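Local structure of peptidase, M20/M25/M40 family (Staphylococcus aureus, 4EWT) at residues Thr72-Ala77 with Asp158-Val163; Tyr175-Tyr180 with Cys326-Pro331; Gly179-Gly184 with Leu300-Glu305; Asp296-Tyr301 with Asp334-Ala339. The protein probably hydrolyses the amide bond of N-acylated amino acids, as an M20-family metallohydrolase that carries two manganese ions. All blocks are in the same frame, centred on the assembly; numbering follows the deposited sequence.

Interaction 1: Thr72-Ala77 with Asp158-Val163; sequences TLAIRA and DHVLGV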
loop_
_atom_site.group_PDB
_atom_site.type_symbol
_atom_site.label_atom_id
_atom_site.label_comp_id
_atom_site.label_asym_id
_atom_site.label_seq_id
_atom_site.Cartn_x
_atom_site.Cartn_y
_atom_site.Cartn_z
ATOM N N THR A 72 19.035 35.629 38.796
ATOM C CA THR A 72 18.036 36.251 37.949
ATOM C C THR A 72 17.104 35.177 37.416
ATOM O O THR A 72 17.537 34.240 36.736
ATOM C CB THR A 72 18.684 37.010 36.778
ATOM O OG1 THR A 72 19.586 37.999 37.288
ATOM C CG2 THR A 72 17.623 37.690 35.927
ATOM N N LEU A 73 15.828 35.317 37.756
ATOM C CA LEU A 73 14.807 34.393 37.326
ATOM C C LEU A 73 13.903 35.089 36.331
ATOM O O LEU A 73 13.359 36.160 36.618
ATOM C CB LEU A 73 13.979 33.917 38.518
ATOM C CG LEU A 73 12.760 33.050 38.200
ATOM C CD1 LEU A 73 13.179 31.713 37.574
ATOM C CD2 LEU A 73 11.929 32.823 39.448
ATOM N N ALA A 74 13.752 34.476 35.159
ATOM C CA ALA A 74 12.829 34.990 34.166
ATOM C C ALA A 74 11.502 34.264 34.282
ATOM O O ALA A 74 11.458 33.044 34.465
ATOM C CB ALA A 74 13.401 34.862 32.771
ATOM N N ILE A 75 10.420 35.028 34.199
ATOM C CA ILE A 75 9.074 34.459 34.178
ATOM C C ILE A 75 8.364 34.932 32.908
ATOM O O ILE A 75 8.440 36.100 32.546
ATOM C CB ILE A 75 8.286 34.784 35.477
ATOM C CG1 ILE A 75 8.226 36.292 35.728
ATOM C CG2 ILE A 75 8.948 34.079 36.675
ATOM C CD1 ILE A 75 7.407 36.678 36.942
ATOM N N ARG A 76 7.706 34.011 32.218
ATOM C CA ARG A 76 7.283 34.265 30.846
ATOM C C ARG A 76 5.763 34.189 30.662
ATOM O O ARG A 76 5.117 33.263 31.150
ATOM C CB ARG A 76 8.014 33.294 29.910
ATOM C CG ARG A 76 7.706 33.443 28.440
ATOM C CD ARG A 76 6.494 32.620 28.030
ATOM N NE ARG A 76 6.569 32.320 26.610
ATOM C CZ ARG A 76 5.914 31.337 25.999
ATOM N NH1 ARG A 76 5.085 30.533 26.670
ATOM N NH2 ARG A 76 6.104 31.164 24.705
ATOM N N ALA A 77 5.212 35.190 29.972
ATOM C CA ALA A 77 3.811 35.187 29.534
ATOM C C ALA A 77 3.727 35.637 28.084
ATOM O O ALA A 77 4.289 36.666 27.720
ATOM C CB ALA A 77 2.959 36.109 30.415
ATOM N N ASP A 158 19.411 33.185 34.787
ATOM C CA ASP A 158 19.838 31.863 35.241
ATOM C C ASP A 158 18.816 30.757 34.926
ATOM O O ASP A 158 19.179 29.691 34.411
ATOM C CB ASP A 158 20.158 31.914 36.743
ATOM C CG ASP A 158 21.385 32.780 37.060
ATOM O OD1 ASP A 158 21.210 33.923 37.546
ATOM O OD2 ASP A 158 22.525 32.312 36.824
ATOM N N HIS A 159 17.542 31.013 35.222
ATOM C CA HIS A 159 16.458 30.062 34.943
ATOM C C HIS A 159 15.225 30.752 34.353
ATOM O O HIS A 159 14.989 31.932 34.618
ATOM C CB HIS A 159 16.031 29.332 36.220
ATOM C CG HIS A 159 17.074 28.421 36.785
ATOM N ND1 HIS A 159 17.209 27.107 36.393
ATOM C CD2 HIS A 159 18.014 28.627 37.737
ATOM C CE1 HIS A 159 18.194 26.546 37.070
ATOM N NE2 HIS A 159 18.696 27.445 37.897
ATOM N N VAL A 160 14.438 30.010 33.568
ATOM C CA VAL A 160 13.170 30.524 33.040
ATOM C C VAL A 160 12.009 29.678 33.553
ATOM O O VAL A 160 12.090 28.459 33.581
ATOM C CB VAL A 160 13.132 30.571 31.490
ATOM C CG1 VAL A 160 11.938 31.408 31.009
ATOM C CG2 VAL A 160 14.421 31.145 30.932
ATOM N N LEU A 161 10.936 30.337 33.972
ATOM C CA LEU A 161 9.723 29.641 34.367
ATOM C C LEU A 161 8.566 30.166 33.531
ATOM O O LEU A 161 8.489 31.350 33.231
ATOM C CB LEU A 161 9.452 29.817 35.873
ATOM C CG LEU A 161 8.162 29.234 36.470
ATOM C CD1 LEU A 161 8.126 27.718 36.383
ATOM C CD2 LEU A 161 7.984 29.668 37.914
ATOM N N GLY A 162 7.688 29.265 33.113
ATOM C CA GLY A 162 6.502 29.662 32.381
ATOM C C GLY A 162 5.322 28.833 32.820
ATOM O O GLY A 162 5.473 27.719 33.314
ATOM N N VAL A 163 4.138 29.385 32.623
ATOM C CA VAL A 163 2.913 28.722 33.003
ATOM C C VAL A 163 1.976 28.800 31.819
ATOM O O VAL A 163 1.944 29.813 31.118
ATOM C CB VAL A 163 2.260 29.385 34.249
ATOM C CG1 VAL A 163 0.785 29.012 34.368
ATOM C CG2 VAL A 163 2.995 28.983 35.506
HETATM O O HOH W 1 2.613 32.319 31.936
HETATM O O HOH W 2 3.169 31.348 28.591
#

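Interaction 2: Tyr175-Tyr180 with Cys326-Pro331; sequences YYRPGY and CEPQPP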
loop_
_atom_site.group_PDB
_atom_site.type_symbol
_atom_site.label_atom_id
_atom_site.label_comp_id
_atom_site.label_asym_id
_atom_site.label_seq_id
_atom_site.Cartn_x
_atom_site.Cartn_y
_atom_site.Cartn_z
ATOM N N TYR A 175 0.183 21.585 37.562
ATOM C CA TYR A 175 0.741 20.342 37.034
ATOM C C TYR A 175 2.151 20.519 36.474
ATOM O O TYR A 175 2.489 21.574 35.917
ATOM C CB TYR A 175 -0.190 19.762 35.967
ATOM C CG TYR A 175 -1.631 19.618 36.418
ATOM C CD1 TYR A 175 -2.075 18.459 37.063
ATOM C CD2 TYR A 175 -2.553 20.639 36.196
ATOM C CE1 TYR A 175 -3.406 18.327 37.473
ATOM C CE2 TYR A 175 -3.877 20.522 36.606
ATOM C CZ TYR A 175 -4.299 19.367 37.242
ATOM O OH TYR A 175 -5.617 19.261 37.643
ATOM N N TYR A 176 2.964 19.474 36.628
ATOM C CA TYR A 176 4.377 19.502 36.250
ATOM C C TYR A 176 4.898 18.146 35.747
ATOM O O TYR A 176 4.312 17.098 36.039
ATOM C CB TYR A 176 5.232 19.966 37.432
ATOM C CG TYR A 176 5.514 18.897 38.477
ATOM C CD1 TYR A 176 6.737 18.219 38.500
ATOM C CD2 TYR A 176 4.562 18.571 39.448
ATOM C CE1 TYR A 176 7.005 17.239 39.467
ATOM C CE2 TYR A 176 4.821 17.593 40.418
ATOM C CZ TYR A 176 6.041 16.932 40.424
ATOM O OH TYR A 176 6.295 15.968 41.386
ATOM N N ARG A 177 6.039 18.179 35.079
ATOM C CA ARG A 177 6.736 17.015 34.582
ATOM C C ARG A 177 8.150 17.353 34.129
ATOM O O ARG A 177 8.332 18.171 33.294
ATOM C CB ARG A 177 5.961 16.391 33.434
ATOM C CG ARG A 177 6.668 15.252 32.819
ATOM C CD ARG A 177 5.910 14.665 31.729
ATOM N NE ARG A 177 6.042 13.243 31.771
ATOM C CZ ARG A 177 7.037 12.603 31.213
ATOM N NH1 ARG A 177 7.969 13.254 30.551
ATOM N NH2 ARG A 177 7.080 11.306 31.313
ATOM N N PRO A 178 9.153 16.718 34.697
ATOM C CA PRO A 178 10.530 16.984 34.263
ATOM C C PRO A 178 10.795 16.321 32.918
ATOM O O PRO A 178 10.040 15.436 32.505
ATOM C CB PRO A 178 11.386 16.325 35.353
ATOM C CG PRO A 178 10.527 15.226 35.897
ATOM C CD PRO A 178 9.099 15.732 35.800
ATOM N N GLY A 179 11.853 16.750 32.239
ATOM C CA GLY A 179 12.204 16.187 30.947
ATOM C C GLY A 179 11.282 16.707 29.857
ATOM O O GLY A 179 10.638 17.752 30.021
ATOM N N TYR A 180 11.205 15.956 28.756
ATOM C CA TYR A 180 10.402 16.345 27.595
ATOM C C TYR A 180 8.904 16.342 27.883
ATOM O O TYR A 180 8.337 15.324 28.274
ATOM C CB TYR A 180 10.695 15.420 26.423
ATOM C CG TYR A 180 12.052 15.607 25.790
ATOM C CD1 TYR A 180 12.305 16.682 24.939
ATOM C CD2 TYR A 180 13.078 14.699 26.027
ATOM C CE1 TYR A 180 13.558 16.846 24.336
ATOM C CE2 TYR A 180 14.322 14.849 25.428
ATOM C CZ TYR A 180 14.548 15.918 24.580
ATOM O OH TYR A 180 15.777 16.062 23.988
ATOM N N CYS A 326 2.089 15.254 35.797
ATOM C CA CYS A 326 1.198 15.095 34.652
ATOM C C CYS A 326 1.882 14.402 33.479
ATOM O O CYS A 326 3.106 14.240 33.461
ATOM C CB CYS A 326 0.586 16.440 34.234
ATOM S SG CYS A 326 1.690 17.593 33.386
ATOM N N GLU A 327 1.075 13.985 32.509
ATOM C CA GLU A 327 1.571 13.381 31.273
ATOM C C GLU A 327 2.099 14.467 30.327
ATOM O O GLU A 327 1.762 15.644 30.504
ATOM C CB GLU A 327 0.454 12.578 30.597
ATOM C CG GLU A 327 -0.047 11.379 31.415
ATOM C CD GLU A 327 0.929 10.206 31.444
ATOM O OE1 GLU A 327 1.844 10.133 30.593
ATOM O OE2 GLU A 327 0.768 9.335 32.322
ATOM N N PRO A 328 2.925 14.080 29.324
ATOM C CA PRO A 328 3.367 15.053 28.315
ATOM C C PRO A 328 2.184 15.495 27.455
ATOM O O PRO A 328 1.198 14.769 27.364
ATOM C CB PRO A 328 4.381 14.264 27.464
ATOM C CG PRO A 328 4.642 12.991 28.207
ATOM C CD PRO A 328 3.440 12.727 29.045
ATOM N N GLN A 329 2.288 16.664 26.829
ATOM C CA GLN A 329 1.155 17.256 26.117
ATOM C C GLN A 329 1.374 17.346 24.605
ATOM O O GLN A 329 2.504 17.575 24.152
ATOM C CB GLN A 329 0.809 18.630 26.711
ATOM C CG GLN A 329 0.331 18.583 28.173
ATOM C CD GLN A 329 -0.980 17.825 28.350
ATOM O OE1 GLN A 329 -1.944 18.051 27.617
ATOM N NE2 GLN A 329 -1.015 16.918 29.324
ATOM N N PRO A 330 0.290 17.174 23.817
ATOM C CA PRO A 330 0.413 17.104 22.358
ATOM C C PRO A 330 0.908 18.354 21.606
ATOM O O PRO A 330 1.684 18.197 20.652
ATOM C CB PRO A 330 -1.000 16.689 21.895
ATOM C CG PRO A 330 -1.644 16.086 23.123
ATOM C CD PRO A 330 -1.099 16.920 24.250
ATOM N N PRO A 331 0.473 19.572 22.000
ATOM C CA PRO A 331 0.846 20.706 21.144
ATOM C C PRO A 331 2.310 21.145 21.271
ATOM O O PRO A 331 2.974 20.827 22.260
ATOM C CB PRO A 331 -0.090 21.824 21.615
ATOM C CG PRO A 331 -0.405 21.495 23.001
ATOM C CD PRO A 331 -0.392 19.998 23.116
#

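Interaction 3: Gly179-Gly184 with Leu300-Glu305; sequences GYVQTG and LYNDPE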
loop_
_atom_site.group_PDB
_atom_site.type_symbol
_atom_site.label_atom_id
_atom_site.label_comp_id
_atom_site.label_asym_id
_atom_site.label_seq_id
_atom_site.Cartn_x
_atom_site.Cartn_y
_atom_site.Cartn_z
ATOM N N GLY A 179 11.853 16.750 32.239
ATOM C CA GLY A 179 12.204 16.187 30.947
ATOM C C GLY A 179 11.282 16.707 29.857
ATOM O O GLY A 179 10.638 17.752 30.021
ATOM N N TYR A 180 11.205 15.956 28.756
ATOM C CA TYR A 180 10.402 16.345 27.595
ATOM C C TYR A 180 8.904 16.342 27.883
ATOM O O TYR A 180 8.337 15.324 28.274
ATOM C CB TYR A 180 10.695 15.420 26.423
ATOM C CG TYR A 180 12.052 15.607 25.790
ATOM C CD1 TYR A 180 12.305 16.682 24.939
ATOM C CD2 TYR A 180 13.078 14.699 26.027
ATOM C CE1 TYR A 180 13.558 16.846 24.336
ATOM C CE2 TYR A 180 14.322 14.849 25.428
ATOM C CZ TYR A 180 14.548 15.918 24.580
ATOM O OH TYR A 180 15.777 16.062 23.988
ATOM N N VAL A 181 8.262 17.483 27.665
ATOM C CA VAL A 181 6.884 17.660 28.124
ATOM C C VAL A 181 5.917 18.075 26.999
ATOM O O VAL A 181 4.709 17.864 27.112
ATOM C CB VAL A 181 6.818 18.621 29.349
ATOM C CG1 VAL A 181 7.343 20.020 28.988
ATOM C CG2 VAL A 181 5.405 18.689 29.926
ATOM N N GLN A 182 6.455 18.672 25.935
ATOM C CA GLN A 182 5.676 19.020 24.736
ATOM C C GLN A 182 6.491 18.750 23.481
ATOM O O GLN A 182 7.706 18.878 23.492
ATOM C CB GLN A 182 5.158 20.466 24.795
ATOM C CG GLN A 182 4.038 20.580 25.821
ATOM C CD GLN A 182 3.291 21.894 25.853
ATOM O OE1 GLN A 182 3.006 22.401 26.929
ATOM N NE2 GLN A 182 2.924 22.421 24.695
ATOM N N THR A 183 5.806 18.358 22.413
ATOM C CA THR A 183 6.444 17.843 21.211
ATOM C C THR A 183 7.087 18.966 20.424
ATOM O O THR A 183 6.633 20.099 20.470
ATOM C CB THR A 183 5.426 17.132 20.267
ATOM O OG1 THR A 183 4.424 18.066 19.851
ATOM C CG2 THR A 183 4.758 15.977 20.958
ATOM N N GLY A 184 8.159 18.639 19.713
ATOM C CA GLY A 184 8.706 19.537 18.715
ATOM C C GLY A 184 8.035 19.284 17.385
ATOM O O GLY A 184 7.309 18.305 17.218
ATOM N N LEU A 300 9.809 20.616 24.018
ATOM C CA LEU A 300 9.993 21.395 25.232
ATOM C C LEU A 300 10.565 20.492 26.313
ATOM O O LEU A 300 9.921 19.526 26.743
ATOM C CB LEU A 300 8.674 22.000 25.685
ATOM C CG LEU A 300 8.727 23.276 26.516
ATOM C CD1 LEU A 300 7.300 23.783 26.650
ATOM C CD2 LEU A 300 9.358 23.057 27.875
ATOM N N TYR A 301 11.783 20.807 26.728
ATOM C CA TYR A 301 12.484 20.015 27.720
ATOM C C TYR A 301 12.472 20.725 29.070
ATOM O O TYR A 301 13.105 21.763 29.236
ATOM C CB TYR A 301 13.927 19.752 27.259
ATOM C CG TYR A 301 14.663 18.811 28.172
ATOM C CD1 TYR A 301 14.368 17.442 28.164
ATOM C CD2 TYR A 301 15.642 19.275 29.049
ATOM C CE1 TYR A 301 15.028 16.566 28.995
ATOM C CE2 TYR A 301 16.312 18.397 29.894
ATOM C CZ TYR A 301 15.990 17.039 29.860
ATOM O OH TYR A 301 16.629 16.146 30.681
ATOM N N ASN A 302 11.724 20.183 30.022
ATOM C CA ASN A 302 11.750 20.700 31.372
ATOM C C ASN A 302 12.986 20.186 32.092
ATOM O O ASN A 302 13.107 18.985 32.349
ATOM C CB ASN A 302 10.480 20.332 32.134
ATOM C CG ASN A 302 9.347 21.311 31.888
ATOM O OD1 ASN A 302 9.536 22.372 31.297
ATOM N ND2 ASN A 302 8.161 20.954 32.338
ATOM N N ASP A 303 13.912 21.097 32.379
ATOM C CA ASP A 303 15.112 20.772 33.145
ATOM C C ASP A 303 14.731 20.033 34.430
ATOM O O ASP A 303 13.965 20.557 35.227
ATOM C CB ASP A 303 15.907 22.026 33.477
ATOM C CG ASP A 303 17.162 21.716 34.289
ATOM O OD1 ASP A 303 17.203 22.078 35.484
ATOM O OD2 ASP A 303 18.084 21.081 33.738
ATOM N N PRO A 304 15.241 18.797 34.609
ATOM C CA PRO A 304 14.854 17.965 35.756
ATOM C C PRO A 304 15.166 18.586 37.128
ATOM O O PRO A 304 14.315 18.533 38.011
ATOM C CB PRO A 304 15.647 16.673 35.532
ATOM C CG PRO A 304 15.794 16.602 34.051
ATOM C CD PRO A 304 16.068 18.034 33.654
ATOM N N GLU A 305 16.357 19.168 37.293
ATOM C CA GLU A 305 16.752 19.833 38.553
ATOM C C GLU A 305 15.804 20.982 38.893
ATOM O O GLU A 305 15.224 21.024 39.982
ATOM C CB GLU A 305 18.190 20.380 38.483
ATOM C CG GLU A 305 19.291 19.330 38.437
ATOM C CD GLU A 305 20.658 19.927 38.115
ATOM O OE1 GLU A 305 21.194 19.615 37.022
ATOM O OE2 GLU A 305 21.189 20.708 38.944
#

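Interaction 4: Asp296-Tyr301 with Asp334-Ala339; sequences DYPALY and DFAYYA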
loop_
_atom_site.group_PDB
_atom_site.type_symbol
_atom_site.label_atom_id
_atom_site.label_comp_id
_atom_site.label_asym_id
_atom_site.label_seq_id
_atom_site.Cartn_x
_atom_site.Cartn_y
_atom_site.Cartn_z
ATOM N N ASP A 296 11.140 23.113 12.907
ATOM C CA ASP A 296 10.365 24.163 13.507
ATOM C C ASP A 296 10.536 23.921 15.005
ATOM O O ASP A 296 11.496 23.264 15.384
ATOM C CB ASP A 296 8.902 23.979 13.105
ATOM C CG ASP A 296 8.063 25.122 13.506
ATOM O OD1 ASP A 296 8.346 26.252 13.047
ATOM O OD2 ASP A 296 7.131 24.885 14.295
ATOM N N TYR A 297 9.633 24.412 15.853
ATOM C CA TYR A 297 9.855 24.452 17.299
ATOM C C TYR A 297 10.504 23.156 17.794
ATOM O O TYR A 297 10.131 22.069 17.357
ATOM C CB TYR A 297 8.561 24.746 18.087
ATOM C CG TYR A 297 7.836 26.050 17.756
ATOM C CD1 TYR A 297 8.426 27.036 16.956
ATOM C CD2 TYR A 297 6.562 26.306 18.268
ATOM C CE1 TYR A 297 7.757 28.228 16.663
ATOM C CE2 TYR A 297 5.880 27.492 17.978
ATOM C CZ TYR A 297 6.481 28.449 17.179
ATOM O OH TYR A 297 5.814 29.627 16.887
ATOM N N PRO A 298 11.511 23.266 18.681
ATOM C CA PRO A 298 12.034 22.042 19.297
ATOM C C PRO A 298 11.052 21.500 20.342
ATOM O O PRO A 298 10.143 22.224 20.770
ATOM C CB PRO A 298 13.339 22.510 19.969
ATOM C CG PRO A 298 13.169 23.987 20.174
ATOM C CD PRO A 298 12.303 24.460 19.030
ATOM N N ALA A 299 11.214 20.238 20.729
ATOM C CA ALA A 299 10.492 19.687 21.874
ATOM C C ALA A 299 10.805 20.473 23.149
ATOM O O ALA A 299 11.928 20.944 23.345
ATOM C CB ALA A 299 10.839 18.224 22.062
ATOM N N LEU A 300 9.809 20.616 24.018
ATOM C CA LEU A 300 9.993 21.395 25.232
ATOM C C LEU A 300 10.565 20.492 26.313
ATOM O O LEU A 300 9.921 19.526 26.743
ATOM C CB LEU A 300 8.674 22.000 25.685
ATOM C CG LEU A 300 8.727 23.276 26.516
ATOM C CD1 LEU A 300 7.300 23.783 26.650
ATOM C CD2 LEU A 300 9.358 23.057 27.875
ATOM N N TYR A 301 11.783 20.807 26.728
ATOM C CA TYR A 301 12.484 20.015 27.720
ATOM C C TYR A 301 12.472 20.725 29.070
ATOM O O TYR A 301 13.105 21.763 29.236
ATOM C CB TYR A 301 13.927 19.752 27.259
ATOM C CG TYR A 301 14.663 18.811 28.172
ATOM C CD1 TYR A 301 14.368 17.442 28.164
ATOM C CD2 TYR A 301 15.642 19.275 29.049
ATOM C CE1 TYR A 301 15.028 16.566 28.995
ATOM C CE2 TYR A 301 16.312 18.397 29.894
ATOM C CZ TYR A 301 15.990 17.039 29.860
ATOM O OH TYR A 301 16.629 16.146 30.681
ATOM N N ASP A 334 6.526 27.441 21.779
ATOM C CA ASP A 334 7.819 28.082 21.532
ATOM C C ASP A 334 8.615 28.461 22.782
ATOM O O ASP A 334 9.778 28.855 22.688
ATOM C CB ASP A 334 7.752 29.182 20.453
ATOM C CG ASP A 334 7.614 30.585 21.014
ATOM O OD1 ASP A 334 7.254 30.754 22.199
ATOM O OD2 ASP A 334 7.864 31.534 20.232
ATOM N N PHE A 335 8.004 28.279 23.949
ATOM C CA PHE A 335 8.743 28.297 25.213
ATOM C C PHE A 335 9.935 27.343 25.136
ATOM O O PHE A 335 10.933 27.529 25.836
ATOM C CB PHE A 335 7.841 27.898 26.386
ATOM C CG PHE A 335 8.497 28.034 27.733
ATOM C CD1 PHE A 335 8.408 29.228 28.444
ATOM C CD2 PHE A 335 9.195 26.961 28.300
ATOM C CE1 PHE A 335 9.007 29.371 29.682
ATOM C CE2 PHE A 335 9.799 27.086 29.539
ATOM C CZ PHE A 335 9.709 28.303 30.241
ATOM N N ALA A 336 9.819 26.329 24.279
ATOM C CA ALA A 336 10.873 25.327 24.111
ATOM C C ALA A 336 12.215 25.935 23.729
ATOM O O ALA A 336 13.260 25.368 24.039
ATOM C CB ALA A 336 10.456 24.296 23.095
ATOM N N TYR A 337 12.178 27.072 23.038
ATOM C CA TYR A 337 13.381 27.839 22.718
ATOM C C TYR A 337 14.088 28.386 23.955
ATOM O O TYR A 337 15.312 28.322 24.026
ATOM C CB TYR A 337 13.074 28.981 21.744
ATOM C CG TYR A 337 12.897 28.536 20.304
ATOM C CD1 TYR A 337 13.946 27.946 19.601
ATOM C CD2 TYR A 337 11.687 28.732 19.642
ATOM C CE1 TYR A 337 13.782 27.544 18.273
ATOM C CE2 TYR A 337 11.514 28.348 18.330
ATOM C CZ TYR A 337 12.560 27.750 17.653
ATOM O OH TYR A 337 12.374 27.370 16.350
ATOM N N TYR A 338 13.334 28.916 24.925
ATOM C CA TYR A 338 13.919 29.307 26.217
ATOM C C TYR A 338 14.514 28.089 26.898
ATOM O O TYR A 338 15.634 28.132 27.409
ATOM C CB TYR A 338 12.877 29.912 27.175
ATOM C CG TYR A 338 12.114 31.069 26.613
ATOM C CD1 TYR A 338 12.737 32.295 26.393
ATOM C CD2 TYR A 338 10.765 30.948 26.311
ATOM C CE1 TYR A 338 12.050 33.351 25.871
ATOM C CE2 TYR A 338 10.062 32.009 25.790
ATOM C CZ TYR A 338 10.717 33.213 25.573
ATOM O OH TYR A 338 10.038 34.288 25.052
ATOM N N ALA A 339 13.742 27.002 26.889
ATOM C CA ALA A 339 14.089 25.789 27.610
ATOM C C ALA A 339 15.360 25.127 27.070
ATOM O O ALA A 339 15.923 24.249 27.714
ATOM C CB ALA A 339 12.918 24.825 27.600
HETATM O O HOH W 3 13.888 25.408 15.175
HETATM O O HOH W 4 13.345 22.727 24.927
HETATM O O HOH W 5 15.450 23.481 29.979
#

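Interaction 1: Thr72-Ala77 with Asp158-Val163
D158 meets T72 at the start of this parallel strand pair with both its backbone and its side chain. Its CG lies anti to the carbonyl carbon (chi1 -67°), and OD1 accepts the amide of T72 N at 3.0 Å through the lone pair turned away from the other carboxylate oxygen. D158 N in turn donates to T72 O. Beyond this, side chains alternate between the two faces of the sheet. On one face, L73 reaches across to its bridge partner, its CD1 lying 3.5 Å from H159 O and close to H159 CB. I75 and L161 follow on the same face but barely meet, CG2 of I75 standing 4.4 Å from CB of L161. The other face bears A74 CB against V160 CG1 at 4.1 Å, and then R76, whose guanidinium leaves the strands for salt bridges with D334 and E333 and whose side chain comes within about 6 Å of a bound manganese ion. Backbone bonds knit the strands together: A74 N to H159 O is nearly straight (170°), L161 N reaches A74 O at 2.8 Å, and R76 N to L161 O is more bent. At the far end a water donates to both R76 O and V163 O. Flanked by strands 129-135 and 344-350, this is the buried parallel centre of the mixed beta-sheet in the alpha/beta catalytic domain of M20 metallopeptidases.

Interaction 2: Tyr175-Tyr180 with Cys326-Pro331
R177 reaches C326 and P328 with a side chain that starts fully extended, CG anti to the backbone N (chi1 176°) and CD continuing straight on, before turning at chi3 (-141°). C326 meets it with its carbonyl oxygen, while its SG, set between its own backbone N and carbonyl carbon, lies 3.9 Å from Y175 CB. The contact lies at the edge of the catalytic-domain sheet, where strand 173-176 runs parallel to strand 322-325 and the chain then crosses into the second, antiparallel domain. C326 N donates to Y176 O at 2.9 Å, extending the pairing just past the end of the edge strand. C326 O sits at the edge of the R177 guanidinium, close to its plane, and is 3.3 Å from R177 CD. P328 instead covers a face: its CG stands 3.8 Å above the guanidinium plane, over the centre, and the two side chains cross obliquely. The arginine is thus lined by a proline ring over one face and a peptide oxygen at its rim. E327 of the same chain keeps its carboxylate apart from this group, whereas E327 of a second subunit packs against R177 and brings the site to the subunit interface. C326 also makes an apolar contact, its CB 3.8 Å from Y175 CB, while the Y175 hydroxyl bonds to K170 O. Within the loop, Q329 NE2 donates to E327 O over 3.3 Å, approaching from 56° above the carbonyl plane.

Interaction 3: Gly179-Gly184 with Leu300-Glu305
Y301 turns an edge onto the face of Y180, its CD1 standing 3.6 Å above the centre of that ring. The two planes are 66° apart and the centroids 4.8 Å, a T-shaped pair. The Y301 ring also meets the partner backbone obliquely, CE1 lying 3.5 Å from G179 CA. The planar carboxamide of N302 lies next to V181, ND2 being 3.6 Å from CG1; its OD1 accepts from F346 N and its ND2 donates to R177 O. L300 uses CD2 to touch V181 CG1. Four backbone bonds join the segments. G179 and N302 form an antiparallel hydrogen-bonded pair, with G179 N reaching N302 O in the carbonyl plane at 2.6 Å. V181 N donates to L300 O almost in line with the carbonyl, and L300 N to Q182 O. After strand 300-302, D303 takes the N-cap position of helix 304-316, its OD1 accepting from F306 N. The side chain of Q182, bonded to Y348 and P331, comes within about 7 Å of a manganese ion. Strand 179-193 follows strand 173-176 of the mixed sheet and pairs here with 300-302 in the antiparallel sheet, which places the contact at the junction between the two domains of the M20 fold.

Interaction 4: Asp296-Tyr301 with Asp334-Ala339
Y297 and D334, and next to them P298 and Y337, meet through CH-pi contacts. D334 CB lies over one face of the Y297 ring, 3.6 Å from the centroid of that ring and 15° off its normal; D296 OD2, salt-bridged to R185, lies over the opposite face. P298 CD stands over a face of Y337 in the same manner, 3.7 Å from its ring centroid, the two side chains crossing at about a right angle. The rings of Y297 and Y337 also touch obliquely, CD1 of the first 3.6 Å from CE2 of the second. The aliphatic contacts centre on A336, whose CB points at the loop and meets P298 CG and the CA and CB of L300; the same CB also comes within 3.1 Å of P298 O. L300, its CG anti to the backbone N (chi1 -154°), brings CD2 to the edge of the F335 ring, 3.9 Å from F335 CD2, and also against A339 CB. Polar links run through water. One molecule donates to A299 O and A336 O and accepts from Y301 N at 3.1 Å, serving three backbone groups at once; another bonds Y337 OH and, weakly, D296 O. The carboxylate of D334 turns to other partners, R76, Q135 and A145 N, as the Y297 hydroxyl does to E138 O. The contact thus seats the start of helix 335-341 against the lead-in to strand 300-302, with strand 344-350 beside L300, F335 and A339, and helix 144-150 beside Y337 and Y338.

From the N terminus, interaction 1 comes first, closing an 80-residue excursion by pairing two strands of the catalytic sheet before any other contact opens. Interactions 2 and 3 start from overlapping stretches, 175-180 and 179-184, and enclose most of the second domain; interaction 3 closes earlier, at 300-305, largely nested in interaction 2, which closes at 326-331. Interaction 4 opens where interaction 3 ends, sharing L300 and Y301, and crosses interaction 2 by closing at 334-339. Interactions 2 and 3 also meet directly, through a probable hydrogen bond from Q329 N to V181 O. Interaction 4 reaches back to interaction 1, joining the interdomain junction to the central sheet.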